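Local coordinates for protein citryl-spermidine/3,4-dihydroxybenzoyl-citryl-spermidine:spermidine ligase (Bacillus anthracis, PDB 3TO3) that joins spermidine to a citryl-spermidine intermediate in an ATP-dependent step of petrobactin biosynthesis, supplying Bacillus anthracis with a siderophore for iron uptake and virulence, at residues L313-V318 and M354-K359; S329-Q334 and V430-A435; H484-N489 and N493-M498; G490-N493 and M498-I501. All blocks are in the same frame, centred on the assembly; numbering follows the deposited sequence. Where two conformers were deposited one is given.

Contact 1 (L313-V318 and M354-K359)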
loop_
_atom_site.group_PDB
_atom_site.type_symbol
_atom_site.label_atom_id
_atom_site.label_comp_id
_atom_site.label_asym_id
_atom_site.label_seq_id
_atom_site.Cartn_x
_atom_site.Cartn_y
_atom_site.Cartn_z
ATOM N N LEU B 313 11.238 -10.201 -9.214
ATOM C CA LEU B 313 12.028 -11.345 -9.629
ATOM C C LEU B 313 12.902 -11.823 -8.477
ATOM O O LEU B 313 13.795 -11.094 -8.041
ATOM C CB LEU B 313 12.929 -10.942 -10.787
ATOM C CG LEU B 313 12.126 -10.628 -12.027
ATOM C CD1 LEU B 313 12.980 -9.961 -13.099
ATOM C CD2 LEU B 313 11.472 -11.927 -12.502
ATOM N N LYS B 314 12.672 -13.047 -8.005
ATOM C CA LYS B 314 13.574 -13.662 -7.032
ATOM C C LYS B 314 15.022 -13.624 -7.581
ATOM O O LYS B 314 15.296 -14.113 -8.697
ATOM C CB LYS B 314 13.155 -15.107 -6.688
ATOM C CG LYS B 314 11.739 -15.297 -6.144
ATOM C CD LYS B 314 11.609 -14.709 -4.746
ATOM C CE LYS B 314 10.528 -15.408 -3.906
ATOM N NZ LYS B 314 10.466 -14.896 -2.486
ATOM N N PRO B 315 15.948 -13.028 -6.801
ATOM C CA PRO B 315 17.368 -12.947 -7.162
ATOM C C PRO B 315 17.972 -14.310 -7.539
ATOM O O PRO B 315 18.712 -14.406 -8.531
ATOM C CB PRO B 315 18.016 -12.418 -5.883
ATOM C CG PRO B 315 16.917 -11.571 -5.265
ATOM C CD PRO B 315 15.654 -12.338 -5.532
ATOM N N TYR B 316 17.667 -15.361 -6.776
ATOM C CA TYR B 316 18.239 -16.641 -7.116
ATOM C C TYR B 316 17.743 -17.101 -8.502
ATOM O O TYR B 316 18.505 -17.690 -9.258
ATOM C CB TYR B 316 18.026 -17.694 -6.021
ATOM C CG TYR B 316 16.605 -17.854 -5.595
ATOM C CD1 TYR B 316 15.758 -18.720 -6.280
ATOM C CD2 TYR B 316 16.096 -17.142 -4.498
ATOM C CE1 TYR B 316 14.432 -18.875 -5.898
ATOM C CE2 TYR B 316 14.769 -17.300 -4.102
ATOM C CZ TYR B 316 13.947 -18.172 -4.814
ATOM O OH TYR B 316 12.633 -18.344 -4.456
ATOM N N SER B 317 16.487 -16.792 -8.845
ATOM C CA SER B 317 15.939 -17.264 -10.111
ATOM C C SER B 317 16.416 -16.426 -11.306
ATOM O O SER B 317 16.589 -16.943 -12.386
ATOM C CB SER B 317 14.413 -17.383 -10.057
ATOM O OG SER B 317 13.825 -16.143 -10.304
ATOM N N VAL B 318 16.652 -15.138 -11.096
ATOM C CA VAL B 318 17.315 -14.311 -12.081
ATOM C C VAL B 318 18.727 -14.868 -12.367
ATOM O O VAL B 318 19.165 -14.948 -13.522
ATOM C CB VAL B 318 17.406 -12.851 -11.591
ATOM C CG1 VAL B 318 18.417 -12.055 -12.429
ATOM C CG2 VAL B 318 16.012 -12.199 -11.619
HETATM N N MSE B 354 20.969 -8.198 -12.259
HETATM C CA MSE B 354 20.231 -7.684 -11.113
HETATM C C MSE B 354 21.092 -6.887 -10.114
HETATM O O MSE B 354 22.323 -6.985 -10.070
HETATM C CB MSE B 354 19.641 -8.844 -10.366
HETATM C CG MSE B 354 20.734 -9.497 -9.563
HETATM SE SE MSE B 354 20.160 -11.151 -8.821
HETATM C CE MSE B 354 21.237 -12.362 -9.924
ATOM N N TYR B 355 20.413 -6.107 -9.292
ATOM C CA TYR B 355 21.044 -5.363 -8.223
ATOM C C TYR B 355 20.327 -5.807 -6.960
ATOM O O TYR B 355 19.129 -5.596 -6.829
ATOM C CB TYR B 355 20.834 -3.877 -8.458
ATOM C CG TYR B 355 21.446 -2.975 -7.412
ATOM C CD1 TYR B 355 22.750 -2.510 -7.549
ATOM C CD2 TYR B 355 20.715 -2.561 -6.304
ATOM C CE1 TYR B 355 23.320 -1.659 -6.608
ATOM C CE2 TYR B 355 21.260 -1.690 -5.369
ATOM C CZ TYR B 355 22.563 -1.249 -5.518
ATOM O OH TYR B 355 23.105 -0.386 -4.595
ATOM N N ASP B 356 21.050 -6.468 -6.069
ATOM C CA ASP B 356 20.443 -7.175 -4.946
ATOM C C ASP B 356 21.249 -6.888 -3.707
ATOM O O ASP B 356 22.425 -7.181 -3.661
ATOM C CB ASP B 356 20.439 -8.695 -5.191
ATOM C CG ASP B 356 19.971 -9.501 -3.964
ATOM O OD1 ASP B 356 20.459 -10.651 -3.754
ATOM O OD2 ASP B 356 19.104 -8.988 -3.213
ATOM N N THR B 357 20.593 -6.349 -2.691
ATOM C CA THR B 357 21.231 -6.074 -1.418
ATOM C C THR B 357 20.608 -6.907 -0.308
ATOM O O THR B 357 19.744 -7.757 -0.540
ATOM C CB THR B 357 21.102 -4.588 -1.060
ATOM O OG1 THR B 357 19.714 -4.236 -0.927
ATOM C CG2 THR B 357 21.734 -3.741 -2.157
ATOM N N ASN B 358 21.083 -6.668 0.904
ATOM C CA ASN B 358 20.482 -7.240 2.098
ATOM C C ASN B 358 18.970 -7.019 2.156
ATOM O O ASN B 358 18.206 -7.983 2.286
ATOM C CB ASN B 358 21.114 -6.621 3.359
ATOM C CG ASN B 358 22.366 -7.354 3.820
ATOM O OD1 ASN B 358 22.508 -8.563 3.608
ATOM N ND2 ASN B 358 23.275 -6.625 4.469
ATOM N N LYS B 359 18.546 -5.763 1.985
ATOM C CA LYS B 359 17.254 -5.316 2.503
ATOM C C LYS B 359 16.120 -6.265 2.113
ATOM O O LYS B 359 15.985 -6.663 0.949
ATOM C CB LYS B 359 16.926 -3.889 2.031
ATOM C CG LYS B 359 18.009 -2.833 2.245
ATOM C CD LYS B 359 17.555 -1.724 3.202
ATOM C CE LYS B 359 16.283 -1.025 2.736
ATOM N NZ LYS B 359 15.263 -0.910 3.829
#
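The carboxylate of Asp356 faces the CB-CG edge of the Pro315 ring: CG of Pro315 is 3.9 Å from CG of Asp356 and almost as near to each oxygen, so it lies over the group, while CB of Pro315 sits 3.7 Å from OD1 of Asp356. On the far side of the same helical turn the ring of Tyr316 has CB of Lys314 over one face, toward the rim. The contact sets the first turn of helix 315-333 against the end of strand 345-355, within the IucA/IucC region. Lys314 is the N-cap, and its carbonyl O receives both Val318 N and Ser317 OG, the latter at 3.0 Å. Proline suits the first helical position, where no N-H is needed for the helical bonding pattern.

Met354, selenomethionine in this crystal, packs against Pro315 and Val318. Its CG stands between the backbone N and the carbonyl carbon (chi1 77°); this and an extended chi2 place SE 3.9 Å from Pro315 CB, and a bend at chi3 then brings CE to 3.5 Å from Pro315 O. Val318 slides past it in the opposite direction, CG1 meeting CE of Met354 at 3.8 Å. The side chains of Lys299 and Arg285, both ATP-binding, are about 8 Å from that of Val318. Strand residue Met354 also touches Thr202 of the adjoining strand.

Between these two segments the contact is packing alone, buried and largely apolar, although Val318 O is hydrogen-bonded to Ser352 OG, earlier in the strand. The negative charge of Asp356, beside a helix N-terminus, would probably be eased by the helix dipole.

Contact 2 (S329-Q334 and V430-A435)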
loop_
_atom_site.group_PDB
_atom_site.type_symbol
_atom_site.label_atom_id
_atom_site.label_comp_id
_atom_site.label_asym_id
_atom_site.label_seq_id
_atom_site.Cartn_x
_atom_site.Cartn_y
_atom_site.Cartn_z
ATOM N N SER B 329 17.829 -26.072 -23.704
ATOM C CA SER B 329 18.144 -26.044 -25.125
ATOM C C SER B 329 18.911 -27.305 -25.561
ATOM O O SER B 329 18.659 -27.850 -26.653
ATOM C CB SER B 329 18.941 -24.791 -25.474
ATOM O OG SER B 329 19.310 -24.792 -26.846
ATOM N N ASN B 330 19.839 -27.761 -24.715
ATOM C CA ASN B 330 20.659 -28.914 -25.060
ATOM C C ASN B 330 19.856 -30.189 -25.023
ATOM O O ASN B 330 20.085 -31.103 -25.828
ATOM C CB ASN B 330 21.893 -29.042 -24.158
ATOM C CG ASN B 330 22.953 -27.993 -24.475
ATOM O OD1 ASN B 330 23.044 -27.501 -25.608
ATOM N ND2 ASN B 330 23.753 -27.638 -23.471
ATOM N N VAL B 331 18.918 -30.249 -24.084
ATOM C CA VAL B 331 18.071 -31.419 -23.955
ATOM C C VAL B 331 17.253 -31.567 -25.227
ATOM O O VAL B 331 17.153 -32.640 -25.782
ATOM C CB VAL B 331 17.157 -31.305 -22.716
ATOM C CG1 VAL B 331 16.077 -32.342 -22.745
ATOM C CG2 VAL B 331 17.986 -31.446 -21.454
ATOM N N VAL B 332 16.694 -30.469 -25.708
ATOM C CA VAL B 332 15.874 -30.509 -26.913
ATOM C C VAL B 332 16.701 -30.855 -28.168
ATOM O O VAL B 332 16.296 -31.702 -28.978
ATOM C CB VAL B 332 15.094 -29.166 -27.101
ATOM C CG1 VAL B 332 14.423 -29.094 -28.468
ATOM C CG2 VAL B 332 14.074 -29.002 -26.001
ATOM N N SER B 333 17.861 -30.217 -28.319
ATOM C CA SER B 333 18.661 -30.381 -29.532
ATOM C C SER B 333 19.262 -31.794 -29.684
ATOM O O SER B 333 19.669 -32.185 -30.775
ATOM C CB SER B 333 19.747 -29.312 -29.622
ATOM O OG SER B 333 20.802 -29.646 -28.750
ATOM N N GLN B 334 19.324 -32.552 -28.596
ATOM C CA GLN B 334 19.771 -33.942 -28.689
ATOM C C GLN B 334 18.630 -34.974 -28.771
ATOM O O GLN B 334 18.887 -36.169 -28.689
ATOM C CB GLN B 334 20.744 -34.289 -27.552
ATOM C CG GLN B 334 21.883 -33.285 -27.378
ATOM C CD GLN B 334 22.927 -33.359 -28.484
ATOM O OE1 GLN B 334 23.403 -34.444 -28.832
ATOM N NE2 GLN B 334 23.291 -32.199 -29.039
ATOM N N VAL B 430 8.232 -37.574 -19.505
ATOM C CA VAL B 430 8.475 -39.028 -19.445
ATOM C C VAL B 430 9.858 -39.458 -19.940
ATOM O O VAL B 430 10.530 -40.335 -19.363
ATOM C CB VAL B 430 7.388 -39.779 -20.221
ATOM C CG1 VAL B 430 7.604 -41.282 -20.138
ATOM C CG2 VAL B 430 5.961 -39.354 -19.736
ATOM N N GLU B 431 10.294 -38.862 -21.036
ATOM C CA GLU B 431 11.589 -39.245 -21.581
ATOM C C GLU B 431 12.685 -38.551 -20.803
ATOM O O GLU B 431 13.738 -39.116 -20.611
ATOM C CB GLU B 431 11.695 -38.904 -23.076
ATOM C CG GLU B 431 13.115 -38.968 -23.637
ATOM C CD GLU B 431 13.365 -40.202 -24.509
ATOM O OE1 GLU B 431 13.033 -40.157 -25.724
ATOM O OE2 GLU B 431 13.892 -41.207 -23.982
ATOM N N HIS B 432 12.473 -37.279 -20.468
ATOM C CA HIS B 432 13.501 -36.509 -19.778
ATOM C C HIS B 432 13.409 -36.257 -18.268
ATOM O O HIS B 432 14.358 -35.733 -17.687
ATOM C CB HIS B 432 13.715 -35.203 -20.540
ATOM C CG HIS B 432 14.102 -35.430 -21.962
ATOM N ND1 HIS B 432 15.359 -35.861 -22.319
ATOM C CD2 HIS B 432 13.388 -35.355 -23.107
ATOM C CE1 HIS B 432 15.411 -36.024 -23.627
ATOM N NE2 HIS B 432 14.229 -35.723 -24.130
ATOM N N GLY B 433 12.305 -36.658 -17.636
ATOM C CA GLY B 433 12.016 -36.251 -16.263
ATOM C C GLY B 433 11.989 -34.747 -15.971
ATOM O O GLY B 433 12.329 -34.305 -14.880
ATOM N N ILE B 434 11.552 -33.949 -16.929
ATOM C CA ILE B 434 11.553 -32.514 -16.748
ATOM C C ILE B 434 10.127 -31.976 -16.892
ATOM O O ILE B 434 9.511 -32.127 -17.940
ATOM C CB ILE B 434 12.414 -31.859 -17.817
ATOM C CG1 ILE B 434 13.876 -32.247 -17.629
ATOM C CG2 ILE B 434 12.275 -30.360 -17.779
ATOM C CD1 ILE B 434 14.778 -31.607 -18.640
ATOM N N ALA B 435 9.585 -31.347 -15.852
ATOM C CA ALA B 435 8.248 -30.785 -15.995
ATOM C C ALA B 435 8.325 -29.266 -16.038
ATOM O O ALA B 435 8.650 -28.613 -15.051
ATOM C CB ALA B 435 7.364 -31.247 -14.895
#
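Val331 turns CG1 away from its own N (chi1 167°) and holds that methyl out from helix 315-333, and His432, whose CG lies anti to its carbonyl carbon (chi1 -58°), turns its ring to meet it. The result is a CH-pi contact that joins the C-terminal turn of one helix to that of another, helix 410-432, where it passes into strand 434-435. Val331 CG1 is 3.7 Å from the centroid of the His432 ring and only 14° off the ring normal, so the methyl sits squarely over the face rather than at a corner. On the other face lies CG of Glu431, 3.5 Å above the plane but shifted toward the rim, and the imidazole is sandwiched between aliphatic carbons. Its polar side is used as well: NE2 is hydrogen-bonded to the carboxylate of Asp335, just beyond the valine's helix. That bond fixes the ring's rotation, and the nearby negative charge would probably favour a protonated imidazole.

Gly433 leaves the helix with positive phi, a conformation easy for glycine, and starts the chain toward the short strand, which pairs with strand 465-467. Ile434 follows with a straight side chain directed at the same valine and at Trp327 and Leu328 of the valine's helix. The two methyls of a beta-branched valine can serve two partners at once: while CG1 lies on the imidazole, Val331 CG2 approaches Ile434 CD1 to 4.3 Å.

Contact 3 (H484-N489 and N493-M498)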
loop_
_atom_site.group_PDB
_atom_site.type_symbol
_atom_site.label_atom_id
_atom_site.label_comp_id
_atom_site.label_asym_id
_atom_site.label_seq_id
_atom_site.Cartn_x
_atom_site.Cartn_y
_atom_site.Cartn_z
ATOM N N HIS B 484 23.887 -19.212 -6.654
ATOM C CA HIS B 484 23.446 -18.207 -5.703
ATOM C C HIS B 484 23.498 -18.761 -4.279
ATOM O O HIS B 484 23.154 -19.928 -4.034
ATOM C CB HIS B 484 22.027 -17.694 -6.055
ATOM C CG HIS B 484 21.671 -16.408 -5.372
ATOM N ND1 HIS B 484 20.993 -16.363 -4.173
ATOM C CD2 HIS B 484 21.945 -15.123 -5.696
ATOM C CE1 HIS B 484 20.853 -15.106 -3.795
ATOM N NE2 HIS B 484 21.418 -14.332 -4.703
ATOM N N LYS B 485 23.869 -17.904 -3.339
ATOM C CA LYS B 485 23.923 -18.280 -1.934
ATOM C C LYS B 485 22.590 -18.829 -1.369
ATOM O O LYS B 485 22.591 -19.572 -0.388
ATOM C CB LYS B 485 24.473 -17.105 -1.110
ATOM C CG LYS B 485 24.037 -17.048 0.335
ATOM C CD LYS B 485 24.966 -16.131 1.138
ATOM C CE LYS B 485 26.377 -16.716 1.231
ATOM N NZ LYS B 485 27.374 -15.765 1.814
ATOM N N THR B 486 21.461 -18.491 -1.986
ATOM C CA THR B 486 20.173 -19.027 -1.516
ATOM C C THR B 486 19.976 -20.517 -1.851
ATOM O O THR B 486 19.358 -21.243 -1.071
ATOM C CB THR B 486 18.941 -18.192 -2.013
ATOM O OG1 THR B 486 18.946 -16.891 -1.416
ATOM C CG2 THR B 486 17.632 -18.884 -1.644
ATOM N N TYR B 487 20.494 -20.960 -3.002
ATOM C CA TYR B 487 20.454 -22.377 -3.426
ATOM C C TYR B 487 21.358 -23.247 -2.548
ATOM O O TYR B 487 21.018 -24.386 -2.203
ATOM C CB TYR B 487 20.948 -22.523 -4.875
ATOM C CG TYR B 487 19.991 -22.012 -5.906
ATOM C CD1 TYR B 487 18.636 -22.347 -5.852
ATOM C CD2 TYR B 487 20.417 -21.178 -6.924
ATOM C CE1 TYR B 487 17.730 -21.867 -6.788
ATOM C CE2 TYR B 487 19.503 -20.694 -7.893
ATOM C CZ TYR B 487 18.167 -21.041 -7.808
ATOM O OH TYR B 487 17.262 -20.580 -8.735
ATOM N N ALA B 488 22.521 -22.699 -2.209
ATOM C CA ALA B 488 23.518 -23.417 -1.446
ATOM C C ALA B 488 23.080 -23.656 0.007
ATOM O O ALA B 488 23.526 -24.614 0.638
ATOM C CB ALA B 488 24.852 -22.665 -1.493
ATOM N N ASN B 489 22.243 -22.767 0.543
ATOM C CA ASN B 489 21.726 -22.916 1.905
ATOM C C ASN B 489 20.347 -23.574 1.913
ATOM O O ASN B 489 19.771 -23.832 2.978
ATOM C CB ASN B 489 21.663 -21.563 2.625
ATOM C CG ASN B 489 23.019 -20.868 2.706
ATOM O OD1 ASN B 489 24.064 -21.513 2.744
ATOM N ND2 ASN B 489 23.000 -19.541 2.741
ATOM N N ASN B 493 13.469 -29.994 -2.461
ATOM C CA ASN B 493 12.108 -29.573 -2.795
ATOM C C ASN B 493 11.935 -28.061 -2.767
ATOM O O ASN B 493 10.890 -27.537 -3.168
ATOM C CB ASN B 493 11.060 -30.246 -1.903
ATOM C CG ASN B 493 10.878 -31.713 -2.226
ATOM O OD1 ASN B 493 11.139 -32.151 -3.351
ATOM N ND2 ASN B 493 10.426 -32.486 -1.240
ATOM N N ASP B 494 12.964 -27.362 -2.301
ATOM C CA ASP B 494 12.911 -25.906 -2.214
ATOM C C ASP B 494 12.882 -25.222 -3.587
ATOM O O ASP B 494 12.074 -24.324 -3.833
ATOM C CB ASP B 494 14.092 -25.384 -1.388
ATOM C CG ASP B 494 13.768 -25.277 0.099
ATOM O OD1 ASP B 494 12.698 -25.798 0.524
ATOM O OD2 ASP B 494 14.596 -24.673 0.836
ATOM N N PHE B 495 13.817 -25.604 -4.451
ATOM C CA PHE B 495 13.872 -25.045 -5.791
ATOM C C PHE B 495 14.167 -26.090 -6.875
ATOM O O PHE B 495 15.202 -26.768 -6.846
ATOM C CB PHE B 495 14.903 -23.921 -5.870
ATOM C CG PHE B 495 15.397 -23.430 -4.537
ATOM C CD1 PHE B 495 16.405 -24.109 -3.858
ATOM C CD2 PHE B 495 14.895 -22.262 -3.986
ATOM C CE1 PHE B 495 16.890 -23.642 -2.630
ATOM C CE2 PHE B 495 15.375 -21.786 -2.757
ATOM C CZ PHE B 495 16.374 -22.479 -2.081
ATOM N N PHE B 496 13.228 -26.242 -7.798
ATOM C CA PHE B 496 13.415 -26.950 -9.073
ATOM C C PHE B 496 13.506 -28.458 -8.972
ATOM O O PHE B 496 13.088 -29.158 -9.882
ATOM C CB PHE B 496 14.758 -26.586 -9.740
ATOM C CG PHE B 496 14.869 -25.180 -10.210
ATOM C CD1 PHE B 496 13.837 -24.569 -10.879
ATOM C CD2 PHE B 496 16.037 -24.471 -9.987
ATOM C CE1 PHE B 496 13.952 -23.254 -11.298
ATOM C CE2 PHE B 496 16.163 -23.171 -10.406
ATOM C CZ PHE B 496 15.112 -22.556 -11.056
ATOM N N GLU B 497 13.893 -28.995 -7.836
ATOM C CA GLU B 497 14.242 -30.397 -7.881
ATOM C C GLU B 497 13.395 -31.098 -6.887
ATOM O O GLU B 497 13.393 -30.738 -5.719
ATOM C CB GLU B 497 15.731 -30.656 -7.606
ATOM C CG GLU B 497 16.010 -32.148 -7.375
ATOM C CD GLU B 497 17.494 -32.514 -7.350
ATOM O OE1 GLU B 497 18.359 -31.615 -7.467
ATOM O OE2 GLU B 497 17.792 -33.720 -7.213
HETATM N N MSE B 498 12.652 -32.090 -7.345
HETATM C CA MSE B 498 11.751 -32.776 -6.437
HETATM C C MSE B 498 12.262 -34.166 -6.145
HETATM O O MSE B 498 12.829 -34.824 -7.013
HETATM C CB MSE B 498 10.325 -32.784 -6.989
HETATM C CG MSE B 498 9.738 -31.364 -7.173
HETATM SE SE MSE B 498 9.555 -30.259 -5.536
HETATM C CE MSE B 498 10.260 -28.587 -6.268
#
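Tyr487 drives the edge of its ring into the face of Phe495, a T-shaped pair with planes at 88° and centroids 5.0 Å apart. The leading atoms are CD1 and CE1 of Tyr487; CD1 is 3.5 Å from CD1 of Phe495, and CB of Phe495 lies in the tyrosine's plane, at its edge. The phenyl ring's other face is occupied by CB of Asp494, above its centre, so Phe495 is held between the two. Its chi1 of -13° is close to eclipsed, which suggests some strain accepted for this position. Thr486 crosses the far end of the phenyl ring at about a right angle, CG2 3.8 Å from CZ of Phe495, and its backbone O comes nearer, 3.4 Å from the same CZ.

Phe496 turns its ring obliquely to the tyrosine, bringing CE2 to 3.3 Å from Tyr487 OH. That hydroxyl is hydrogen-bonded to Ser320 OG, which fixes the phenol's outer end. The short helix that carries Thr486 and Tyr487 begins at His484, an N-cap whose ND1 accepts from Thr486 N (3.1 Å), the donor tilted out of the imidazole plane.

Together the aromatics join parts of a beta-alpha-beta unit: strand 465-467, helix 485-488 and the weakly bonded strand 497-498, which runs parallel to the first. Helix 315-333 lies alongside, with Tyr316 meeting both Tyr487 and Phe495, and Ile324 against Phe496. Phe466 of strand 465-467 and Phe480 also pack against Phe496.

Contact 4 (G490-N493 and M498-I501)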
loop_
_atom_site.group_PDB
_atom_site.type_symbol
_atom_site.label_atom_id
_atom_site.label_comp_id
_atom_site.label_asym_id
_atom_site.label_seq_id
_atom_site.Cartn_x
_atom_site.Cartn_y
_atom_site.Cartn_z
ATOM N N GLY B 490 19.833 -23.849 0.718
ATOM C CA GLY B 490 18.499 -24.400 0.559
ATOM C C GLY B 490 18.393 -25.898 0.763
ATOM O O GLY B 490 19.407 -26.605 0.825
ATOM N N LYS B 491 17.156 -26.384 0.837
ATOM C CA LYS B 491 16.881 -27.789 1.125
ATOM C C LYS B 491 16.102 -28.444 -0.027
ATOM O O LYS B 491 15.536 -27.762 -0.883
ATOM C CB LYS B 491 16.128 -27.936 2.466
ATOM C CG LYS B 491 14.631 -27.561 2.431
ATOM C CD LYS B 491 14.158 -26.962 3.770
ATOM C CE LYS B 491 12.696 -27.313 4.095
ATOM N NZ LYS B 491 11.680 -26.270 3.718
HETATM N N MSE B 492 16.116 -29.771 -0.069
HETATM C CA MSE B 492 15.409 -30.509 -1.107
HETATM C C MSE B 492 13.924 -30.144 -1.214
HETATM O O MSE B 492 13.222 -30.020 -0.197
HETATM C CB MSE B 492 15.560 -32.017 -0.899
HETATM C CG MSE B 492 14.790 -32.854 -1.919
HETATM SE SE MSE B 492 15.616 -32.964 -3.688
HETATM C CE MSE B 492 17.129 -31.735 -3.484
ATOM N N ASN B 493 13.469 -29.994 -2.461
ATOM C CA ASN B 493 12.108 -29.573 -2.795
ATOM C C ASN B 493 11.935 -28.061 -2.767
ATOM O O ASN B 493 10.890 -27.537 -3.168
ATOM C CB ASN B 493 11.060 -30.246 -1.903
ATOM C CG ASN B 493 10.878 -31.713 -2.226
ATOM O OD1 ASN B 493 11.139 -32.151 -3.351
ATOM N ND2 ASN B 493 10.426 -32.486 -1.240
HETATM N N MSE B 498 12.652 -32.090 -7.345
HETATM C CA MSE B 498 11.751 -32.776 -6.437
HETATM C C MSE B 498 12.262 -34.166 -6.145
HETATM O O MSE B 498 12.829 -34.824 -7.013
HETATM C CB MSE B 498 10.325 -32.784 -6.989
HETATM C CG MSE B 498 9.738 -31.364 -7.173
HETATM SE SE MSE B 498 9.555 -30.259 -5.536
HETATM C CE MSE B 498 10.260 -28.587 -6.268
ATOM N N ASP B 499 12.091 -34.590 -4.902
ATOM C CA ASP B 499 12.556 -35.903 -4.476
ATOM C C ASP B 499 11.503 -36.960 -4.746
ATOM O O ASP B 499 11.784 -38.153 -4.637
ATOM C CB ASP B 499 12.911 -35.895 -2.987
ATOM C CG ASP B 499 11.682 -35.903 -2.093
ATOM O OD1 ASP B 499 10.563 -35.709 -2.617
ATOM O OD2 ASP B 499 11.842 -36.099 -0.867
ATOM N N ARG B 500 10.292 -36.515 -5.078
ATOM C CA ARG B 500 9.182 -37.434 -5.316
ATOM C C ARG B 500 8.742 -37.433 -6.774
ATOM O O ARG B 500 8.592 -36.381 -7.412
ATOM C CB ARG B 500 8.007 -37.176 -4.351
ATOM C CG ARG B 500 7.600 -35.713 -4.218
ATOM C CD ARG B 500 6.698 -35.440 -3.003
ATOM N NE ARG B 500 5.313 -35.900 -3.160
ATOM C CZ ARG B 500 4.385 -35.299 -3.916
ATOM N NH1 ARG B 500 4.675 -34.208 -4.628
ATOM N NH2 ARG B 500 3.156 -35.800 -3.971
ATOM N N ILE B 501 8.552 -38.633 -7.297
ATOM C CA ILE B 501 8.156 -38.812 -8.682
ATOM C C ILE B 501 6.739 -38.276 -8.955
ATOM O O ILE B 501 6.388 -37.957 -10.109
ATOM C CB ILE B 501 8.276 -40.291 -9.052
ATOM C CG1 ILE B 501 8.027 -40.517 -10.540
ATOM C CG2 ILE B 501 7.340 -41.145 -8.194
ATOM C CD1 ILE B 501 8.507 -41.886 -10.964
#
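The backbones of Asn493 and Met498 draw together, CA to CA 4.9 Å, where Asn493 adopts a positive phi (84°) and the chain loops round to come back beside itself. Asparagine tolerates that conformation better than most residues, and its side chain also closes the loop: OD1 of Asn493 accepts the N-H of Asp499 at 3.0 Å, with an N-H...O angle of 155° and the donor somewhat tilted from the carbonyl plane.

Beyond the amide, the carboxylate of Asp499 stands at about a right angle to it. ND2 of Asn493 is 3.5 Å from OD1 of Asp499, a loose approach that still allows electrostatic attraction. Met498, a selenomethionine here, starts out away from the loop, but its chain doubles back at chi2 (-62°) to lie along Asn493. SE of Met498 comes 3.3 Å from OD1 of Asn493, and CE of Met498 lies at the same distance from Asn493 O. The flexible selenoether chain can follow the contour of the asparagine. Met492, also selenomethionine, rests its CG 3.7 Å from CB of Asp499, giving this exposed spot a small apolar patch.

The bond links the loop after helix 485-488 to the loop that leads from strand 497-498 into helix 502-528. Met498 pairs by backbone with Phe466 of strand 465-467, and its side chain touches Glu465 of that strand; Ile501 touches Tyr467, at the strand's end. Arg500 forms a salt bridge to Glu506, which ties the second loop to helix 502-528.

Helix 315-333 runs through the first two contacts: contact 1 uses its start and contact 2 its end, with centres 28 Å apart and segments alternating along the chain. Contacts 3 and 4 follow later, sharing Asn493 and Met498, their centres 9 Å apart. Contact 3 touches contact 1 directly, Tyr316 O lying 3.2 Å from Tyr487 OH, a probable hydrogen bond. Contacts 2 and 3 both reach the three-stranded sheet of 434-435, 465-467 and 497-498. Strand 345-355 lies along the helix and is met at its start in contact 1, while the FhuF-like region meets both ends. The helix thus bridges two sequence families, and its start, at contacts 1 and 3, is the end near ATP.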